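Local coordinates for protein Tetur07g02040 (Tetranychus urticae, PDB 6BDJ) that probably incorporates both atoms of molecular oxygen into aromatic substrates as an intradiol ring-cleavage dioxygenase that holds a ferric iron, at residues S35-V40 / N223-P228; E58-I63 / R117-T122; G62-V67 / T132-F137. All coordinates share one frame; numbering follows the deposited sequence.

In the fold
From the N terminus, the chain first meets contact 1, where the loop 35-40 lies against the end of strand 218-226 and closes a loop of 182 intervening residues. Contacts 2 and 3 are both nested inside it. They start from overlapping segments that share G62 and I63: contact 2 joins the loop 58-63 to 117-122 at the head of strand 120-124, and contact 3 pairs strand 64-73 with strand 130-136. Their centres are about 9 Å apart, and R60 CB packs on L136 CD1 at 3.6 Å. Contact 1 lies about 22 Å from contact 3, centre to centre, but strands 218-226 and 64-73 are sheet neighbours.

Contact 1. Residues S35-V40 / N223-P228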
loop_
_atom_site.group_PDB
_atom_site.type_symbol
_atom_site.label_atom_id
_atom_site.label_comp_id
_atom_site.label_asym_id
_atom_site.label_seq_id
_atom_site.Cartn_x
_atom_site.Cartn_y
_atom_site.Cartn_z
ATOM N N SER A 35 6.730 -18.130 -2.212
ATOM C CA SER A 35 5.687 -18.620 -1.337
ATOM C C SER A 35 4.569 -17.581 -1.356
ATOM O O SER A 35 4.824 -16.369 -1.491
ATOM C CB SER A 35 6.202 -18.858 0.082
ATOM O OG SER A 35 6.767 -17.684 0.635
ATOM N N LEU A 36 3.340 -18.073 -1.262
ATOM C CA LEU A 36 2.166 -17.254 -1.389
ATOM C C LEU A 36 2.208 -16.096 -0.399
ATOM O O LEU A 36 2.254 -16.303 0.813
ATOM C CB LEU A 36 0.926 -18.105 -1.179
ATOM C CG LEU A 36 -0.434 -17.406 -1.254
ATOM C CD1 LEU A 36 -0.687 -16.842 -2.654
ATOM C CD2 LEU A 36 -1.505 -18.399 -0.807
ATOM N N SER A 37 2.222 -14.875 -0.928
ATOM C CA SER A 37 2.187 -13.694 -0.076
ATOM C C SER A 37 0.902 -13.672 0.743
ATOM O O SER A 37 -0.126 -14.187 0.315
ATOM C CB SER A 37 2.343 -12.429 -0.887
ATOM O OG SER A 37 3.685 -12.327 -1.326
ATOM N N PRO A 38 0.972 -13.125 1.953
ATOM C CA PRO A 38 -0.236 -13.051 2.738
ATOM C C PRO A 38 -1.155 -11.938 2.225
ATOM O O PRO A 38 -0.690 -10.969 1.633
ATOM C CB PRO A 38 0.292 -12.669 4.111
ATOM C CG PRO A 38 1.454 -11.775 3.791
ATOM C CD PRO A 38 2.111 -12.464 2.625
ATOM N N GLU A 39 -2.445 -12.125 2.462
ATOM C CA GLU A 39 -3.445 -11.122 2.243
ATOM C C GLU A 39 -3.782 -10.430 3.550
ATOM O O GLU A 39 -3.637 -11.001 4.649
ATOM C CB GLU A 39 -4.719 -11.761 1.720
ATOM C CG GLU A 39 -4.635 -12.311 0.310
ATOM C CD GLU A 39 -6.004 -12.349 -0.350
ATOM O OE1 GLU A 39 -6.442 -11.314 -0.942
ATOM O OE2 GLU A 39 -6.633 -13.416 -0.256
ATOM N N VAL A 40 -4.283 -9.204 3.443
ATOM C CA VAL A 40 -4.622 -8.396 4.625
ATOM C C VAL A 40 -5.860 -7.614 4.229
ATOM O O VAL A 40 -5.997 -7.212 3.058
ATOM C CB VAL A 40 -3.496 -7.387 4.965
ATOM C CG1 VAL A 40 -3.812 -6.672 6.268
ATOM C CG2 VAL A 40 -2.147 -8.078 5.105
ATOM N N ASN A 223 8.792 -8.006 -3.139
ATOM C CA ASN A 223 8.541 -9.070 -4.086
ATOM C C ASN A 223 7.305 -9.799 -3.596
ATOM O O ASN A 223 7.271 -10.197 -2.445
ATOM C CB ASN A 223 9.756 -10.000 -4.131
ATOM C CG ASN A 223 10.998 -9.288 -4.611
ATOM O OD1 ASN A 223 10.916 -8.465 -5.501
ATOM N ND2 ASN A 223 12.147 -9.609 -4.031
ATOM N N LEU A 224 6.286 -9.932 -4.444
ATOM C CA LEU A 224 5.044 -10.652 -4.097
ATOM C C LEU A 224 4.798 -11.861 -4.999
ATOM O O LEU A 224 5.087 -11.838 -6.206
ATOM C CB LEU A 224 3.824 -9.703 -4.167
ATOM C CG LEU A 224 3.852 -8.496 -3.219
ATOM C CD1 LEU A 224 2.839 -7.420 -3.591
ATOM C CD2 LEU A 224 3.679 -8.924 -1.768
ATOM N N ALA A 225 4.276 -12.917 -4.379
ATOM C CA ALA A 225 3.763 -14.090 -5.073
ATOM C C ALA A 225 2.270 -14.148 -4.810
ATOM O O ALA A 225 1.843 -14.251 -3.663
ATOM C CB ALA A 225 4.434 -15.347 -4.559
ATOM N N ILE A 226 1.476 -14.072 -5.864
ATOM C CA ILE A 226 0.021 -14.107 -5.733
ATOM C C ILE A 226 -0.583 -15.231 -6.581
ATOM O O ILE A 226 0.127 -15.959 -7.249
ATOM C CB ILE A 226 -0.600 -12.735 -6.103
ATOM C CG1 ILE A 226 -0.277 -12.343 -7.548
ATOM C CG2 ILE A 226 -0.114 -11.643 -5.156
ATOM C CD1 ILE A 226 -1.400 -11.527 -8.131
ATOM N N ASN A 227 -1.896 -15.368 -6.508
ATOM C CA ASN A 227 -2.635 -16.369 -7.231
ATOM C C ASN A 227 -3.657 -15.690 -8.120
ATOM O O ASN A 227 -4.679 -15.232 -7.627
ATOM C CB ASN A 227 -3.334 -17.287 -6.220
ATOM C CG ASN A 227 -3.962 -18.501 -6.882
ATOM O OD1 ASN A 227 -3.926 -18.652 -8.107
ATOM N ND2 ASN A 227 -4.559 -19.351 -6.086
ATOM N N PRO A 228 -3.397 -15.616 -9.448
ATOM C CA PRO A 228 -4.330 -14.892 -10.346
ATOM C C PRO A 228 -5.723 -15.511 -10.506
ATOM O O PRO A 228 -6.633 -14.816 -10.975
ATOM C CB PRO A 228 -3.597 -14.863 -11.698
ATOM C CG PRO A 228 -2.556 -15.898 -11.614
ATOM C CD PRO A 228 -2.201 -16.075 -10.168
#
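Two hydrogen bonds on one residue, S37, fix the loop 35-40 to the end of strand 218-226. S37 N gives its hydrogen to A225 O at 2.8 Å, in the plane of that carbonyl and with an N-H...O angle of 162°. In return A225 N donates to S37 OG over 3.2 Å. The hydroxyl is brought there by chi1 of -73°, which sets OG beside the backbone N of S37, so that amide and hydroxyl face A225 together and both backbone polar groups of A225 are engaged.

Van der Waals contacts of carbon with oxygen flank this pair. L224, with CG anti to its carbonyl carbon, brings CD2 to 3.4 Å from S37 OG, while A225 CB points into the loop and stops 3.3 Å from S35 O. L36, with CG anti to its backbone N (chi1 179°), brings CD1 alongside the strand, 3.8 Å from A225 O.

Around this core, L224 pairs through its backbone with N70 and V72, and I226 with V72 and F74, so the stretch is already part of the sheet beside strand 64-73. I226 turns its CB away from the loop and packs on I152 and H160. The loop is held a second time beyond S37: P38 O accepts from H160 NE2, and V40 bonds through its backbone to I161, both on strand 157-166. The arrangement is an N-terminal segment fastened to a strand of the beta core found in intradiol dioxygenases, linked through one residue's amide and hydroxyl without continuous strand pairing.

Contact 2. Residues E58-I63 / R117-T122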
loop_
_atom_site.group_PDB
_atom_site.type_symbol
_atom_site.label_atom_id
_atom_site.label_comp_id
_atom_site.label_asym_id
_atom_site.label_seq_id
_atom_site.Cartn_x
_atom_site.Cartn_y
_atom_site.Cartn_z
ATOM N N GLU A 58 0.959 14.410 -5.828
ATOM C CA GLU A 58 0.152 15.615 -5.978
ATOM C C GLU A 58 0.781 16.704 -5.108
ATOM O O GLU A 58 1.960 16.948 -5.245
ATOM C CB GLU A 58 -1.343 15.354 -5.711
ATOM C CG GLU A 58 -1.932 14.328 -6.663
ATOM C CD GLU A 58 -3.453 14.252 -6.660
ATOM O OE1 GLU A 58 -4.152 14.995 -5.961
ATOM O OE2 GLU A 58 -3.965 13.351 -7.318
ATOM N N ASP A 59 0.015 17.290 -4.191
ATOM C CA ASP A 59 0.450 18.380 -3.323
ATOM C C ASP A 59 0.925 17.923 -1.944
ATOM O O ASP A 59 1.225 18.759 -1.105
ATOM C CB ASP A 59 -0.706 19.384 -3.118
ATOM C CG ASP A 59 -1.955 18.734 -2.546
ATOM O OD1 ASP A 59 -2.029 17.488 -2.554
ATOM O OD2 ASP A 59 -2.897 19.440 -2.125
ATOM N N ARG A 60 1.016 16.618 -1.701
ATOM C CA ARG A 60 1.340 16.142 -0.380
ATOM C C ARG A 60 2.815 16.339 -0.075
ATOM O O ARG A 60 3.660 16.292 -0.960
ATOM C CB ARG A 60 0.988 14.674 -0.241
ATOM C CG ARG A 60 -0.494 14.392 -0.396
ATOM C CD ARG A 60 -1.319 15.077 0.665
ATOM N NE ARG A 60 -2.028 16.269 0.183
ATOM C CZ ARG A 60 -2.868 17.022 0.910
ATOM N NH1 ARG A 60 -3.081 16.763 2.187
ATOM N NH2 ARG A 60 -3.464 18.083 0.365
ATOM N N ILE A 61 3.099 16.543 1.199
ATOM C CA ILE A 61 4.444 16.841 1.668
ATOM C C ILE A 61 4.929 15.643 2.465
ATOM O O ILE A 61 4.173 15.059 3.225
ATOM C CB ILE A 61 4.470 18.139 2.518
ATOM C CG1 ILE A 61 5.837 18.403 3.151
ATOM C CG2 ILE A 61 3.382 18.154 3.586
ATOM C CD1 ILE A 61 6.953 18.603 2.151
ATOM N N GLY A 62 6.193 15.283 2.283
ATOM C CA GLY A 62 6.807 14.228 3.071
ATOM C C GLY A 62 8.137 13.848 2.470
ATOM O O GLY A 62 8.770 14.679 1.796
ATOM N N ILE A 63 8.556 12.610 2.715
ATOM C CA ILE A 63 9.835 12.136 2.213
ATOM C C ILE A 63 9.555 11.194 1.062
ATOM O O ILE A 63 8.783 10.248 1.185
ATOM C CB ILE A 63 10.703 11.484 3.306
ATOM C CG1 ILE A 63 11.154 12.585 4.283
ATOM C CG2 ILE A 63 11.926 10.816 2.682
ATOM C CD1 ILE A 63 11.798 12.125 5.576
ATOM N N ARG A 117 -7.721 12.752 -4.801
ATOM C CA ARG A 117 -7.210 11.451 -5.041
ATOM C C ARG A 117 -5.711 11.380 -4.879
ATOM O O ARG A 117 -5.069 10.463 -5.394
ATOM C CB ARG A 117 -7.611 10.989 -6.433
ATOM C CG ARG A 117 -9.131 10.922 -6.656
ATOM C CD ARG A 117 -9.764 9.845 -5.780
ATOM N NE ARG A 117 -11.194 9.770 -6.080
ATOM C CZ ARG A 117 -12.148 10.404 -5.413
ATOM N NH1 ARG A 117 -11.858 11.209 -4.382
ATOM N NH2 ARG A 117 -13.404 10.265 -5.797
ATOM N N PHE A 118 -5.137 12.298 -4.112
ATOM C CA PHE A 118 -3.733 12.215 -3.827
ATOM C C PHE A 118 -3.427 10.880 -3.148
ATOM O O PHE A 118 -4.275 10.296 -2.445
ATOM C CB PHE A 118 -3.233 13.384 -2.942
ATOM C CG PHE A 118 -3.925 13.514 -1.591
ATOM C CD1 PHE A 118 -3.683 12.618 -0.557
ATOM C CD2 PHE A 118 -4.785 14.568 -1.342
ATOM C CE1 PHE A 118 -4.318 12.748 0.671
ATOM C CE2 PHE A 118 -5.422 14.717 -0.116
ATOM C CZ PHE A 118 -5.182 13.806 0.892
ATOM N N LEU A 119 -2.194 10.449 -3.380
ATOM C CA LEU A 119 -1.653 9.245 -2.821
ATOM C C LEU A 119 -2.469 7.991 -3.152
ATOM O O LEU A 119 -2.555 7.039 -2.350
ATOM C CB LEU A 119 -1.426 9.431 -1.318
ATOM C CG LEU A 119 -0.371 10.505 -0.970
ATOM C CD1 LEU A 119 -0.291 10.763 0.526
ATOM C CD2 LEU A 119 1.023 10.200 -1.493
ATOM N N ARG A 120 -3.025 7.988 -4.363
ATOM C CA ARG A 120 -3.674 6.850 -4.924
ATOM C C ARG A 120 -3.165 6.681 -6.306
ATOM O O ARG A 120 -3.018 7.672 -7.049
ATOM C CB ARG A 120 -5.176 7.081 -4.962
ATOM C CG ARG A 120 -5.792 7.230 -3.576
ATOM C CD ARG A 120 -7.282 7.494 -3.697
ATOM N NE ARG A 120 -7.777 7.603 -2.330
ATOM C CZ ARG A 120 -8.237 6.590 -1.599
ATOM N NH1 ARG A 120 -8.300 5.351 -2.073
ATOM N NH2 ARG A 120 -8.635 6.822 -0.356
ATOM N N GLY A 121 -2.880 5.448 -6.703
ATOM C CA GLY A 121 -2.625 5.225 -8.129
ATOM C C GLY A 121 -2.692 3.778 -8.517
ATOM O O GLY A 121 -2.695 2.907 -7.640
ATOM N N THR A 122 -2.688 3.560 -9.828
ATOM C CA THR A 122 -2.712 2.258 -10.444
ATOM C C THR A 122 -1.576 2.160 -11.423
ATOM O O THR A 122 -1.311 3.122 -12.139
ATOM C CB THR A 122 -4.015 2.052 -11.216
ATOM O OG1 THR A 122 -5.123 2.364 -10.367
ATOM C CG2 THR A 122 -4.140 0.605 -11.685
HETATM O O HOH W 1 -6.678 14.976 -6.346
#
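The backbones come closest at E58 and F118, whose CA atoms lie 5.6 Å apart, and no direct hydrogen bond joins the segments. The central feature is R60 laid flat over the F118 ring: the guanidinium and ring planes differ by 4°, and CZ stands 4.0 Å from the ring centroid, a cation-pi stack. Bends at chi2 and chi3 fold the arginine so that its CD also sits over the ring face, 3.7 Å from the centroid in a CH-pi contact, while CG reaches L119 CD1. D59 holds the guanidinium from the side: NE donates to OD1 at 3.0 Å and NH2 to OD2 at 2.9 Å, both from above the carboxylate plane, a side-on salt bridge that fixes its rotation over F118. NH1 turns to D91.

E58 crosses F118 with its carboxylate nearly perpendicular to the ring, at 86°. Its OE1 accepts from a water at 2.6 Å, and that water accepts from R117 N at 2.9 Å. R116 NH1 pairs with both E58 OE1 and D59 OD1. In this small network R60 is likely to stay charged, its charge offset by D59 and D91 and further stabilised over the pi face of F118.

Contact 3. Residues G62-V67 / T132-F137; sequences GIRLNV and TFETLF
R64 leaves strand 64-67 with its CB directed away from strand 132-136, then doubles back. Its CG stands beside the backbone N (chi1 -81°), and bends at chi2 and chi3 return the chain across the pair. CD passes 3.7 Å from T135 O with L136 CD2 slightly farther, and NE stays near the same oxygen. E134 CB lies over one face of the guanidinium, 3.5 Å from NH1. At the tip, NH2 donates to T135 O at 2.9 Å, on a lone pair. NH1 donates to N66 OD1 at 2.7 Å, also on a lone pair, and both acceptors lie at the guanidinium edge.

Beneath this tip the strands run antiparallel, their axes 4.3 Å apart at an angle of 147°. L65 with T135 and V67 with F133 are hydrogen-bonded pairs, each joined by two N-H...O bonds. R64 with L136 and N66 with E134 are non-hydrogen-bonded pairs. A further bond, F137 N to I63 O at 2.9 Å, lies nearly along the C=O axis and continues the pairing past the strand end. On the face that carries L65, V67, F133 and T135, V67 CG2 meets T135 CG2 at 3.7 Å, and T135 OG1 bonds to Q89.

An alanine in place of R64 would lose the donors to T135 O and N66 OD1, and would probably leave the N66 amide held from its ND2 end by E219 and weaken the tie to strand 130-136. T135 O is gripped by two donors, R64 NH2 on a lone pair and L65 N from above the carbonyl plane. E134 OE2 stays 4.1 Å from R64 NH1, beyond a salt bridge, and E134 OE1 pairs with N55; the arginine charge is therefore probably solvated by carbonyl oxygens, with the E134 carboxylate nearby.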
loop_
_atom_site.group_PDB
_atom_site.type_symbol
_atom_site.label_atom_id
_atom_site.label_comp_id
_atom_site.label_asym_id
_atom_site.label_seq_id
_atom_site.Cartn_x
_atom_site.Cartn_y
_atom_site.Cartn_z
ATOM N N GLY A 62 6.193 15.283 2.283
ATOM C CA GLY A 62 6.807 14.228 3.071
ATOM C C GLY A 62 8.137 13.848 2.470
ATOM O O GLY A 62 8.770 14.679 1.796
ATOM N N ILE A 63 8.556 12.610 2.715
ATOM C CA ILE A 63 9.835 12.136 2.213
ATOM C C ILE A 63 9.555 11.194 1.062
ATOM O O ILE A 63 8.783 10.248 1.185
ATOM C CB ILE A 63 10.703 11.484 3.306
ATOM C CG1 ILE A 63 11.154 12.585 4.283
ATOM C CG2 ILE A 63 11.926 10.816 2.682
ATOM C CD1 ILE A 63 11.798 12.125 5.576
ATOM N N ARG A 64 10.216 11.459 -0.052
ATOM C CA ARG A 64 9.990 10.726 -1.274
ATOM C C ARG A 64 10.376 9.261 -1.124
ATOM O O ARG A 64 11.440 8.955 -0.579
ATOM C CB ARG A 64 10.741 11.398 -2.421
ATOM C CG ARG A 64 9.971 12.589 -2.983
ATOM C CD ARG A 64 8.864 12.133 -3.931
ATOM N NE ARG A 64 9.469 11.488 -5.103
ATOM C CZ ARG A 64 9.478 10.181 -5.399
ATOM N NH1 ARG A 64 10.132 9.783 -6.484
ATOM N NH2 ARG A 64 8.852 9.263 -4.657
ATOM N N LEU A 65 9.466 8.377 -1.554
ATOM C CA LEU A 65 9.674 6.941 -1.537
ATOM C C LEU A 65 9.238 6.380 -2.867
ATOM O O LEU A 65 8.110 6.596 -3.274
ATOM C CB LEU A 65 8.826 6.306 -0.449
ATOM C CG LEU A 65 8.718 4.781 -0.376
ATOM C CD1 LEU A 65 10.085 4.117 -0.315
ATOM C CD2 LEU A 65 7.915 4.378 0.861
ATOM N N ASN A 66 10.132 5.668 -3.538
ATOM C CA ASN A 66 9.795 4.873 -4.716
ATOM C C ASN A 66 9.504 3.433 -4.316
ATOM O O ASN A 66 10.364 2.740 -3.761
ATOM C CB ASN A 66 10.943 4.885 -5.719
ATOM C CG ASN A 66 11.154 6.246 -6.358
ATOM O OD1 ASN A 66 10.259 7.084 -6.408
ATOM N ND2 ASN A 66 12.359 6.471 -6.853
ATOM N N VAL A 67 8.300 2.981 -4.630
ATOM C CA VAL A 67 7.833 1.654 -4.280
ATOM C C VAL A 67 7.835 0.796 -5.542
ATOM O O VAL A 67 7.082 1.070 -6.466
ATOM C CB VAL A 67 6.407 1.738 -3.693
ATOM C CG1 VAL A 67 5.782 0.350 -3.532
ATOM C CG2 VAL A 67 6.416 2.454 -2.347
ATOM N N THR A 132 6.268 0.409 -10.572
ATOM C CA THR A 132 6.952 1.331 -9.684
ATOM C C THR A 132 6.077 2.544 -9.486
ATOM O O THR A 132 5.520 3.096 -10.446
ATOM C CB THR A 132 8.332 1.731 -10.232
ATOM O OG1 THR A 132 9.144 0.553 -10.319
ATOM C CG2 THR A 132 9.031 2.741 -9.309
ATOM N N PHE A 133 5.937 2.944 -8.223
ATOM C CA PHE A 133 5.204 4.139 -7.873
ATOM C C PHE A 133 6.153 5.141 -7.217
ATOM O O PHE A 133 7.027 4.760 -6.453
ATOM C CB PHE A 133 4.107 3.803 -6.877
ATOM C CG PHE A 133 3.007 2.966 -7.431
ATOM C CD1 PHE A 133 1.940 3.553 -8.055
ATOM C CD2 PHE A 133 3.007 1.593 -7.253
ATOM C CE1 PHE A 133 0.901 2.789 -8.541
ATOM C CE2 PHE A 133 1.972 0.810 -7.741
ATOM C CZ PHE A 133 0.921 1.409 -8.393
ATOM N N GLU A 134 5.945 6.420 -7.500
ATOM C CA GLU A 134 6.660 7.512 -6.828
ATOM C C GLU A 134 5.690 8.075 -5.825
ATOM O O GLU A 134 4.688 8.674 -6.203
ATOM C CB GLU A 134 7.090 8.591 -7.820
ATOM C CG GLU A 134 7.996 8.046 -8.918
ATOM C CD GLU A 134 8.533 9.122 -9.849
ATOM O OE1 GLU A 134 7.934 10.209 -9.950
ATOM O OE2 GLU A 134 9.597 8.888 -10.446
ATOM N N THR A 135 5.965 7.830 -4.551
ATOM C CA THR A 135 5.049 8.180 -3.496
ATOM C C THR A 135 5.805 8.824 -2.370
ATOM O O THR A 135 6.902 9.344 -2.566
ATOM C CB THR A 135 4.213 6.961 -3.059
ATOM O OG1 THR A 135 3.224 7.369 -2.117
ATOM C CG2 THR A 135 5.050 5.836 -2.492
ATOM N N LEU A 136 5.184 8.889 -1.201
ATOM C CA LEU A 136 5.853 9.380 -0.016
ATOM C C LEU A 136 5.821 8.282 1.024
ATOM O O LEU A 136 4.949 7.415 0.995
ATOM C CB LEU A 136 5.123 10.612 0.520
ATOM C CG LEU A 136 4.961 11.825 -0.415
ATOM C CD1 LEU A 136 4.113 12.872 0.293
ATOM C CD2 LEU A 136 6.302 12.415 -0.839
ATOM N N PHE A 137 6.742 8.338 1.972
ATOM C CA PHE A 137 6.586 7.533 3.165
ATOM C C PHE A 137 5.227 7.897 3.828
ATOM O O PHE A 137 4.926 9.069 4.010
ATOM C CB PHE A 137 7.763 7.714 4.111
ATOM C CG PHE A 137 7.780 6.703 5.211
ATOM C CD1 PHE A 137 7.016 6.905 6.350
ATOM C CD2 PHE A 137 8.509 5.525 5.093
ATOM C CE1 PHE A 137 6.985 5.964 7.364
ATOM C CE2 PHE A 137 8.478 4.569 6.101
ATOM C CZ PHE A 137 7.705 4.782 7.230
#